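Local coordinates for protein N-acetylglucosamine-6-phosphate deacetylase (Thermotoga maritima, PDB 1O12) that probably removes the acetyl group from N-acetylglucosamine-6-phosphate, as a hydrolase of the NagA family that binds one divalent metal ion per subunit, at residues L238-K251 with S303-F317. Numbering follows the deposited sequence.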
ATOM      1  N   LEU A 238      14.867  -0.260   2.455  1.00 31.55           N
ATOM      2  CA  LEU A 238      14.567   1.092   2.021  1.00 30.88           C
ATOM      3  C   LEU A 238      15.774   2.040   2.109  1.00 29.98           C
ATOM      4  O   LEU A 238      16.474   2.066   3.113  1.00 29.18           O
ATOM      5  CB  LEU A 238      13.463   1.683   2.894  1.00 29.86           C
ATOM      6  CG  LEU A 238      12.132   1.028   3.231  1.00 31.47           C
ATOM      7  CD1 LEU A 238      11.320   2.072   4.029  1.00 29.52           C
ATOM      8  CD2 LEU A 238      11.364   0.585   1.970  1.00 32.08           C
ATOM      9  N   ILE A 239      16.013   2.826   1.068  1.00 28.86           N
ATOM     10  CA  ILE A 239      17.108   3.792   1.106  1.00 29.28           C
ATOM     11  C   ILE A 239      16.506   5.127   1.556  1.00 30.77           C
ATOM     12  O   ILE A 239      15.848   5.786   0.759  1.00 31.06           O
ATOM     13  CB  ILE A 239      17.751   3.964  -0.283  1.00 27.72           C
ATOM     14  CG1 ILE A 239      18.366   2.641  -0.740  1.00 27.26           C
ATOM     15  CG2 ILE A 239      18.805   5.086  -0.245  1.00 25.65           C
ATOM     16  CD1 ILE A 239      18.628   2.581  -2.237  1.00 28.54           C
ATOM     17  N   CYS A 240      16.721   5.532   2.810  1.00 31.38           N
ATOM     18  CA  CYS A 240      16.130   6.772   3.298  1.00 34.05           C
ATOM     19  C   CYS A 240      16.882   8.059   3.101  1.00 34.26           C
ATOM     20  O   CYS A 240      17.177   8.758   4.062  1.00 33.63           O
ATOM     21  CB  CYS A 240      15.789   6.649   4.760  1.00 35.73           C
ATOM     22  SG  CYS A 240      14.520   5.477   4.970  1.00 45.57           S
ATOM     23  N   ASP A 241      17.133   8.388   1.846  1.00 36.00           N
ATOM     24  CA  ASP A 241      17.869   9.578   1.498  1.00 39.30           C
ATOM     25  C   ASP A 241      16.983  10.687   0.965  1.00 40.11           C
ATOM     26  O   ASP A 241      17.479  11.744   0.586  1.00 41.08           O
ATOM     27  CB  ASP A 241      18.945   9.249   0.464  1.00 39.12           C
ATOM     28  CG  ASP A 241      18.381   8.623  -0.789  1.00 40.90           C
ATOM     29  OD1 ASP A 241      19.201   8.266  -1.661  1.00 43.48           O
ATOM     30  OD2 ASP A 241      17.142   8.484  -0.917  1.00 40.10           O
ATOM     31  N   GLY A 242      15.682  10.440   0.933  1.00 41.15           N
ATOM     32  CA  GLY A 242      14.750  11.445   0.446  1.00 41.16           C
ATOM     33  C   GLY A 242      14.658  11.515  -1.064  1.00 42.10           C
ATOM     34  O   GLY A 242      13.798  12.217  -1.598  1.00 41.77           O
ATOM     35  N   VAL A 243      15.542  10.788  -1.745  1.00 41.67           N
ATOM     36  CA  VAL A 243      15.561  10.752  -3.198  1.00 41.59           C
ATOM     37  C   VAL A 243      15.064   9.407  -3.764  1.00 41.44           C
ATOM     38  O   VAL A 243      14.192   9.395  -4.635  1.00 41.03           O
ATOM     39  CB  VAL A 243      16.981  11.054  -3.702  1.00 42.69           C
ATOM     40  CG1 VAL A 243      16.997  11.165  -5.222  1.00 40.73           C
ATOM     41  CG2 VAL A 243      17.472  12.346  -3.044  1.00 42.42           C
ATOM     42  N   HIS A 244      15.625   8.280  -3.296  1.00 40.60           N
ATOM     43  CA  HIS A 244      15.172   6.963  -3.765  1.00 37.72           C
ATOM     44  C   HIS A 244      13.691   6.765  -3.427  1.00 37.16           C
ATOM     45  O   HIS A 244      12.980   6.032  -4.119  1.00 38.05           O
ATOM     46  CB  HIS A 244      16.015   5.849  -3.164  1.00 37.58           C
ATOM     47  CG  HIS A 244      17.372   5.732  -3.786  1.00 38.23           C
ATOM     48  ND1 HIS A 244      18.380   6.643  -3.549  1.00 36.97           N
ATOM     49  CD2 HIS A 244      17.858   4.862  -4.701  1.00 35.49           C
ATOM     50  CE1 HIS A 244      19.425   6.342  -4.294  1.00 35.01           C
ATOM     51  NE2 HIS A 244      19.134   5.267  -5.003  1.00 37.45           N
ATOM     52  N   LEU A 245      13.243   7.413  -2.356  1.00 35.70           N
ATOM     53  CA  LEU A 245      11.836   7.428  -1.949  1.00 36.27           C
ATOM     54  C   LEU A 245      11.587   8.814  -1.366  1.00 36.33           C
ATOM     55  O   LEU A 245      12.478   9.401  -0.729  1.00 35.16           O
ATOM     56  CB  LEU A 245      11.516   6.445  -0.836  1.00 36.24           C
ATOM     57  CG  LEU A 245      11.601   4.945  -0.984  1.00 37.56           C
ATOM     58  CD1 LEU A 245      13.049   4.524  -0.998  1.00 35.36           C
ATOM     59  CD2 LEU A 245      10.875   4.323   0.227  1.00 37.95           C
ATOM     60  N   SER A 246      10.392   9.347  -1.560  1.00 35.14           N
ATOM     61  CA  SER A 246      10.114  10.645  -0.970  1.00 34.25           C
ATOM     62  C   SER A 246       9.696  10.372   0.466  1.00 35.27           C
ATOM     63  O   SER A 246       9.367   9.232   0.832  1.00 35.56           O
ATOM     64  CB  SER A 246       8.974  11.346  -1.709  1.00 33.65           C
ATOM     65  OG  SER A 246       7.755  10.616  -1.617  1.00 32.70           O
ATOM     66  N   ARG A 247       9.697  11.410   1.285  1.00 36.68           N
ATOM     67  CA  ARG A 247       9.272  11.252   2.656  1.00 37.56           C
ATOM     68  C   ARG A 247       7.832  10.648   2.678  1.00 36.32           C
ATOM     69  O   ARG A 247       7.536   9.768   3.478  1.00 34.40           O
ATOM     70  CB  ARG A 247       9.374  12.612   3.378  1.00 40.41           C
ATOM     71  CG  ARG A 247       8.044  13.305   3.707  1.00 47.07           C
ATOM     72  CD  ARG A 247       7.867  13.569   5.217  1.00 49.97           C
ATOM     73  NE  ARG A 247       8.904  14.459   5.744  1.00 53.71           N
ATOM     74  CZ  ARG A 247       9.115  14.692   7.044  1.00 55.52           C
ATOM     75  NH1 ARG A 247      10.091  15.527   7.428  1.00 53.88           N
ATOM     76  NH2 ARG A 247       8.359  14.084   7.964  1.00 54.67           N
ATOM     77  N   GLU A 248       6.946  11.078   1.787  1.00 35.85           N
ATOM     78  CA  GLU A 248       5.602  10.500   1.786  1.00 37.60           C
ATOM     79  C   GLU A 248       5.612   8.976   1.518  1.00 36.78           C
ATOM     80  O   GLU A 248       4.893   8.234   2.176  1.00 34.18           O
ATOM     81  CB  GLU A 248       4.712  11.198   0.760  1.00 40.28           C
ATOM     82  CG  GLU A 248       4.554  12.674   1.015  1.00 45.95           C
ATOM     83  CD  GLU A 248       5.858  13.449   0.776  1.00 50.41           C
ATOM     84  OE1 GLU A 248       6.502  13.226  -0.281  1.00 49.96           O
ATOM     85  OE2 GLU A 248       6.227  14.293   1.642  1.00 52.77           O
HETATM   86  N   MSE A 249       6.417   8.516   0.560  1.00 36.42           N
HETATM   87  CA  MSE A 249       6.509   7.086   0.257  1.00 37.54           C
HETATM   88  C   MSE A 249       6.955   6.289   1.479  1.00 36.21           C
HETATM   89  O   MSE A 249       6.343   5.271   1.840  1.00 32.79           O
HETATM   90  CB  MSE A 249       7.525   6.827  -0.846  1.00 43.72           C
HETATM   91  CG  MSE A 249       6.966   6.109  -2.060  1.00 52.67           C
HETATM   92 SE   MSE A 249       5.877   4.497  -1.737  1.00 63.79          SE
HETATM   93  CE  MSE A 249       6.119   3.678  -3.504  1.00 60.43           C
ATOM     94  N   VAL A 250       8.056   6.745   2.076  1.00 33.07           N
ATOM     95  CA  VAL A 250       8.590   6.123   3.268  1.00 32.37           C
ATOM     96  C   VAL A 250       7.477   6.054   4.308  1.00 32.80           C
ATOM     97  O   VAL A 250       7.273   5.018   4.954  1.00 32.68           O
ATOM     98  CB  VAL A 250       9.768   6.947   3.876  1.00 31.78           C
ATOM     99  CG1 VAL A 250      10.205   6.321   5.191  1.00 27.39           C
ATOM    100  CG2 VAL A 250      10.927   6.997   2.902  1.00 30.22           C
ATOM    101  N   LYS A 251       6.772   7.166   4.494  1.00 33.02           N
ATOM    102  CA  LYS A 251       5.683   7.195   5.461  1.00 34.84           C
ATOM    103  C   LYS A 251       4.631   6.146   5.123  1.00 33.04           C
ATOM    104  O   LYS A 251       4.071   5.525   6.016  1.00 33.75           O
ATOM    105  CB  LYS A 251       5.037   8.566   5.501  1.00 37.85           C
ATOM    106  CG  LYS A 251       4.593   8.984   6.891  1.00 43.98           C
ATOM    107  CD  LYS A 251       4.286  10.499   6.946  1.00 49.63           C
ATOM    108  CE  LYS A 251       5.513  11.338   6.532  1.00 53.44           C
ATOM    109  NZ  LYS A 251       5.274  12.824   6.526  1.00 57.14           N
ATOM    110  N   SER A 303      23.778   5.802  -3.675  1.00 37.16           N
ATOM    111  CA  SER A 303      23.550   6.997  -2.857  1.00 36.91           C
ATOM    112  C   SER A 303      24.836   7.419  -2.164  1.00 36.69           C
ATOM    113  O   SER A 303      25.867   6.751  -2.263  1.00 37.13           O
ATOM    114  CB  SER A 303      22.511   6.732  -1.754  1.00 37.27           C
ATOM    115  OG  SER A 303      23.122   6.134  -0.609  1.00 36.86           O
ATOM    116  N   THR A 304      24.766   8.531  -1.450  1.00 36.91           N
ATOM    117  CA  THR A 304      25.921   9.006  -0.680  1.00 38.77           C
ATOM    118  C   THR A 304      25.453   9.097   0.782  1.00 37.48           C
ATOM    119  O   THR A 304      26.046   9.765   1.613  1.00 38.86           O
ATOM    120  CB  THR A 304      26.436  10.382  -1.187  1.00 37.72           C
ATOM    121  OG1 THR A 304      25.409  11.372  -1.046  1.00 39.03           O
ATOM    122  CG2 THR A 304      26.832  10.278  -2.649  1.00 38.31           C
ATOM    123  N   LEU A 305      24.379   8.370   1.068  1.00 36.88           N
ATOM    124  CA  LEU A 305      23.755   8.322   2.375  1.00 34.73           C
ATOM    125  C   LEU A 305      24.610   7.598   3.420  1.00 34.32           C
ATOM    126  O   LEU A 305      24.984   6.453   3.205  1.00 33.85           O
ATOM    127  CB  LEU A 305      22.409   7.612   2.220  1.00 33.53           C
ATOM    128  CG  LEU A 305      21.518   7.478   3.455  1.00 34.25           C
ATOM    129  CD1 LEU A 305      21.124   8.842   3.959  1.00 32.98           C
ATOM    130  CD2 LEU A 305      20.299   6.668   3.094  1.00 32.28           C
ATOM    131  N   PHE A 306      24.938   8.263   4.530  1.00 33.51           N
ATOM    132  CA  PHE A 306      25.698   7.614   5.607  1.00 33.36           C
ATOM    133  C   PHE A 306      24.668   6.851   6.432  1.00 31.89           C
ATOM    134  O   PHE A 306      23.555   7.335   6.619  1.00 31.76           O
ATOM    135  CB  PHE A 306      26.413   8.627   6.511  1.00 34.44           C
ATOM    136  CG  PHE A 306      27.663   9.221   5.913  1.00 38.32           C
ATOM    137  CD1 PHE A 306      28.293   8.631   4.827  1.00 38.10           C
ATOM    138  CD2 PHE A 306      28.235  10.376   6.467  1.00 39.97           C
ATOM    139  CE1 PHE A 306      29.466   9.173   4.300  1.00 39.52           C
ATOM    140  CE2 PHE A 306      29.413  10.920   5.936  1.00 38.53           C
ATOM    141  CZ  PHE A 306      30.021  10.316   4.858  1.00 39.50           C
ATOM    142  N   PHE A 307      25.016   5.668   6.928  1.00 31.68           N
ATOM    143  CA  PHE A 307      24.034   4.907   7.674  1.00 30.30           C
ATOM    144  C   PHE A 307      23.416   5.753   8.769  1.00 32.56           C
ATOM    145  O   PHE A 307      22.195   5.769   8.957  1.00 32.82           O
ATOM    146  CB  PHE A 307      24.630   3.652   8.279  1.00 26.46           C
ATOM    147  CG  PHE A 307      23.588   2.635   8.632  1.00 25.50           C
ATOM    148  CD1 PHE A 307      22.907   2.709   9.843  1.00 24.37           C
ATOM    149  CD2 PHE A 307      23.217   1.661   7.707  1.00 24.19           C
ATOM    150  CE1 PHE A 307      21.864   1.829  10.116  1.00 24.73           C
ATOM    151  CE2 PHE A 307      22.184   0.774   7.959  1.00 24.87           C
ATOM    152  CZ  PHE A 307      21.500   0.853   9.164  1.00 26.28           C
ATOM    153  N   SER A 308      24.265   6.462   9.492  1.00 33.83           N
ATOM    154  CA  SER A 308      23.809   7.330  10.574  1.00 34.85           C
ATOM    155  C   SER A 308      22.700   8.299  10.133  1.00 34.44           C
ATOM    156  O   SER A 308      21.756   8.557  10.892  1.00 36.41           O
ATOM    157  CB  SER A 308      24.986   8.128  11.116  1.00 34.52           C
ATOM    158  OG  SER A 308      24.611   8.805  12.281  1.00 39.84           O
ATOM    159  N   GLN A 309      22.822   8.837   8.920  1.00 33.16           N
ATOM    160  CA  GLN A 309      21.841   9.775   8.400  1.00 32.35           C
ATOM    161  C   GLN A 309      20.568   9.021   8.061  1.00 31.80           C
ATOM    162  O   GLN A 309      19.473   9.541   8.222  1.00 33.27           O
ATOM    163  CB  GLN A 309      22.381  10.488   7.157  1.00 34.24           C
ATOM    164  CG  GLN A 309      21.556  11.721   6.744  1.00 36.15           C
ATOM    165  CD  GLN A 309      21.419  12.730   7.883  1.00 36.99           C
ATOM    166  OE1 GLN A 309      22.415  13.220   8.410  1.00 37.78           O
ATOM    167  NE2 GLN A 309      20.180  13.037   8.267  1.00 36.33           N
ATOM    168  N   ALA A 310      20.728   7.782   7.611  1.00 30.28           N
ATOM    169  CA  ALA A 310      19.608   6.929   7.274  1.00 27.96           C
ATOM    170  C   ALA A 310      18.699   6.798   8.488  1.00 28.51           C
ATOM    171  O   ALA A 310      17.484   6.926   8.375  1.00 28.26           O
ATOM    172  CB  ALA A 310      20.098   5.577   6.857  1.00 24.37           C
ATOM    173  N   VAL A 311      19.285   6.555   9.653  1.00 28.59           N
ATOM    174  CA  VAL A 311      18.503   6.396  10.866  1.00 29.00           C
ATOM    175  C   VAL A 311      17.759   7.676  11.245  1.00 30.74           C
ATOM    176  O   VAL A 311      16.551   7.643  11.574  1.00 29.06           O
ATOM    177  CB  VAL A 311      19.401   5.940  12.038  1.00 29.62           C
ATOM    178  CG1 VAL A 311      18.600   5.861  13.339  1.00 27.06           C
ATOM    179  CG2 VAL A 311      19.989   4.578  11.707  1.00 28.93           C
ATOM    180  N   LYS A 312      18.466   8.802  11.172  1.00 31.17           N
ATOM    181  CA  LYS A 312      17.852  10.065  11.526  1.00 32.35           C
ATOM    182  C   LYS A 312      16.702  10.336  10.571  1.00 33.68           C
ATOM    183  O   LYS A 312      15.603  10.716  11.004  1.00 33.14           O
ATOM    184  CB  LYS A 312      18.856  11.213  11.443  1.00 32.59           C
ATOM    185  CG  LYS A 312      19.962  11.197  12.493  1.00 36.24           C
ATOM    186  CD  LYS A 312      20.617  12.578  12.612  1.00 38.94           C
ATOM    187  CE  LYS A 312      22.025  12.524  13.193  1.00 40.63           C
ATOM    188  NZ  LYS A 312      23.046  11.976  12.215  1.00 44.19           N
ATOM    189  N   ASN A 313      16.956  10.125   9.278  1.00 32.94           N
ATOM    190  CA  ASN A 313      15.952  10.395   8.266  1.00 33.82           C
ATOM    191  C   ASN A 313      14.716   9.586   8.522  1.00 34.94           C
ATOM    192  O   ASN A 313      13.617  10.139   8.624  1.00 37.90           O
ATOM    193  CB  ASN A 313      16.464  10.097   6.836  1.00 35.08           C
ATOM    194  CG  ASN A 313      17.409  11.170   6.298  1.00 34.35           C
ATOM    195  OD1 ASN A 313      17.461  12.291   6.801  1.00 34.60           O
ATOM    196  ND2 ASN A 313      18.150  10.829   5.259  1.00 35.48           N
ATOM    197  N   PHE A 314      14.893   8.274   8.640  1.00 35.10           N
ATOM    198  CA  PHE A 314      13.775   7.380   8.861  1.00 34.10           C
ATOM    199  C   PHE A 314      12.973   7.817  10.047  1.00 34.50           C
ATOM    200  O   PHE A 314      11.747   7.868   9.991  1.00 33.96           O
ATOM    201  CB  PHE A 314      14.239   5.952   9.094  1.00 33.32           C
ATOM    202  CG  PHE A 314      13.111   4.980   9.137  1.00 32.92           C
ATOM    203  CD1 PHE A 314      12.484   4.675  10.346  1.00 33.21           C
ATOM    204  CD2 PHE A 314      12.635   4.408   7.953  1.00 32.16           C
ATOM    205  CE1 PHE A 314      11.394   3.803  10.385  1.00 32.19           C
ATOM    206  CE2 PHE A 314      11.555   3.541   7.963  1.00 30.94           C
ATOM    207  CZ  PHE A 314      10.930   3.233   9.185  1.00 33.51           C
ATOM    208  N   ARG A 315      13.677   8.128  11.128  1.00 35.72           N
ATOM    209  CA  ARG A 315      13.029   8.574  12.339  1.00 35.88           C
ATOM    210  C   ARG A 315      12.211   9.843  12.114  1.00 36.90           C
ATOM    211  O   ARG A 315      11.123   9.987  12.657  1.00 36.12           O
ATOM    212  CB  ARG A 315      14.058   8.846  13.423  1.00 37.15           C
ATOM    213  CG  ARG A 315      13.408   9.269  14.724  1.00 38.37           C
ATOM    214  CD  ARG A 315      14.361  10.047  15.578  1.00 40.42           C
ATOM    215  NE  ARG A 315      13.999   9.930  16.978  1.00 42.75           N
ATOM    216  CZ  ARG A 315      14.583  10.596  17.970  1.00 44.69           C
ATOM    217  NH1 ARG A 315      15.570  11.442  17.708  1.00 46.44           N
ATOM    218  NH2 ARG A 315      14.184  10.406  19.234  1.00 45.20           N
ATOM    219  N   LYS A 316      12.733  10.764  11.310  1.00 37.59           N
ATOM    220  CA  LYS A 316      12.032  12.010  11.066  1.00 38.78           C
ATOM    221  C   LYS A 316      10.851  11.828  10.120  1.00 39.12           C
ATOM    222  O   LYS A 316       9.791  12.416  10.322  1.00 38.71           O
ATOM    223  CB  LYS A 316      12.994  13.037  10.480  1.00 42.52           C
ATOM    224  CG  LYS A 316      12.366  14.389  10.157  1.00 47.13           C
ATOM    225  CD  LYS A 316      13.260  15.143   9.179  1.00 51.89           C
ATOM    226  CE  LYS A 316      14.759  14.995   9.558  1.00 53.46           C
ATOM    227  NZ  LYS A 316      15.639  14.452   8.445  1.00 51.74           N
ATOM    228  N   PHE A 317      11.043  11.021   9.082  1.00 37.31           N
ATOM    229  CA  PHE A 317       9.987  10.795   8.117  1.00 37.07           C
ATOM    230  C   PHE A 317       8.762  10.141   8.741  1.00 37.68           C
ATOM    231  O   PHE A 317       7.629  10.531   8.452  1.00 38.77           O
ATOM    232  CB  PHE A 317      10.498   9.916   6.967  1.00 36.42           C
ATOM    233  CG  PHE A 317      11.544  10.576   6.101  1.00 36.87           C
ATOM    234  CD1 PHE A 317      12.285   9.823   5.205  1.00 37.04           C
ATOM    235  CD2 PHE A 317      11.764  11.960   6.160  1.00 37.69           C
ATOM    236  CE1 PHE A 317      13.242  10.433   4.363  1.00 38.60           C
ATOM    237  CE2 PHE A 317      12.705  12.583   5.339  1.00 36.22           C
ATOM    238  CZ  PHE A 317      13.450  11.817   4.431  1.00 37.25           C
TER
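N313 of helix 307-318 reaches the turn after strand 235-239 and hydrogen-bonds to C240. C240, the centre of an inverse gamma turn, offers its O to N313 ND2, which donates at 2.6 Å in the carbonyl plane. N313 OD1 accepts from Q309 NE2, which lies above the carbonyl plane. Further along the helix, the R247 chain bends at chi2 and chi3 and brings NH2 to 3.2 Å from K316 O.

Apolar packing makes up much of the rest. C240 SG meets the edge of the F314 ring, 3.7 Å from F314 CD2, in the ring plane. CG of F314 is anti to the backbone N (chi1 -172°), which swings the ring toward C240 and V250. One face of the F317 ring takes R247 CB in a CH-pi contact, 3.9 Å from the ring centroid. V250 CG2 packs on F317 CD1. L305 CD2 lies against the backbone of C240, 3.7 Å from C240 C, and also touches I239 CG2 and D241 CB.

The carboxylate of D241 folds back on its own loop. OD2 accepts from V243 N and H244 N, an Asx turn and Asx motif. OD1 takes H244 ND1 at 2.6 Å on its syn lone pair, and S303 CB packs beside OD1. An alanine here would remove all three acceptor bonds, and is likely to free the H244 ring to turn and slacken the 241-244 loop. S303 OG accepts from L305 N in an ST turn and is also hydrogen-bonded to T266 O.

H244 is a predicted substrate-binding residue, and I239 lies against D267, the predicted proton donor/acceptor. The contact thus joins the loop after strand 235-239 and the start of helix 247-257 to helix 307-318, beside the probable active site of a TIM-barrel amidohydrolase.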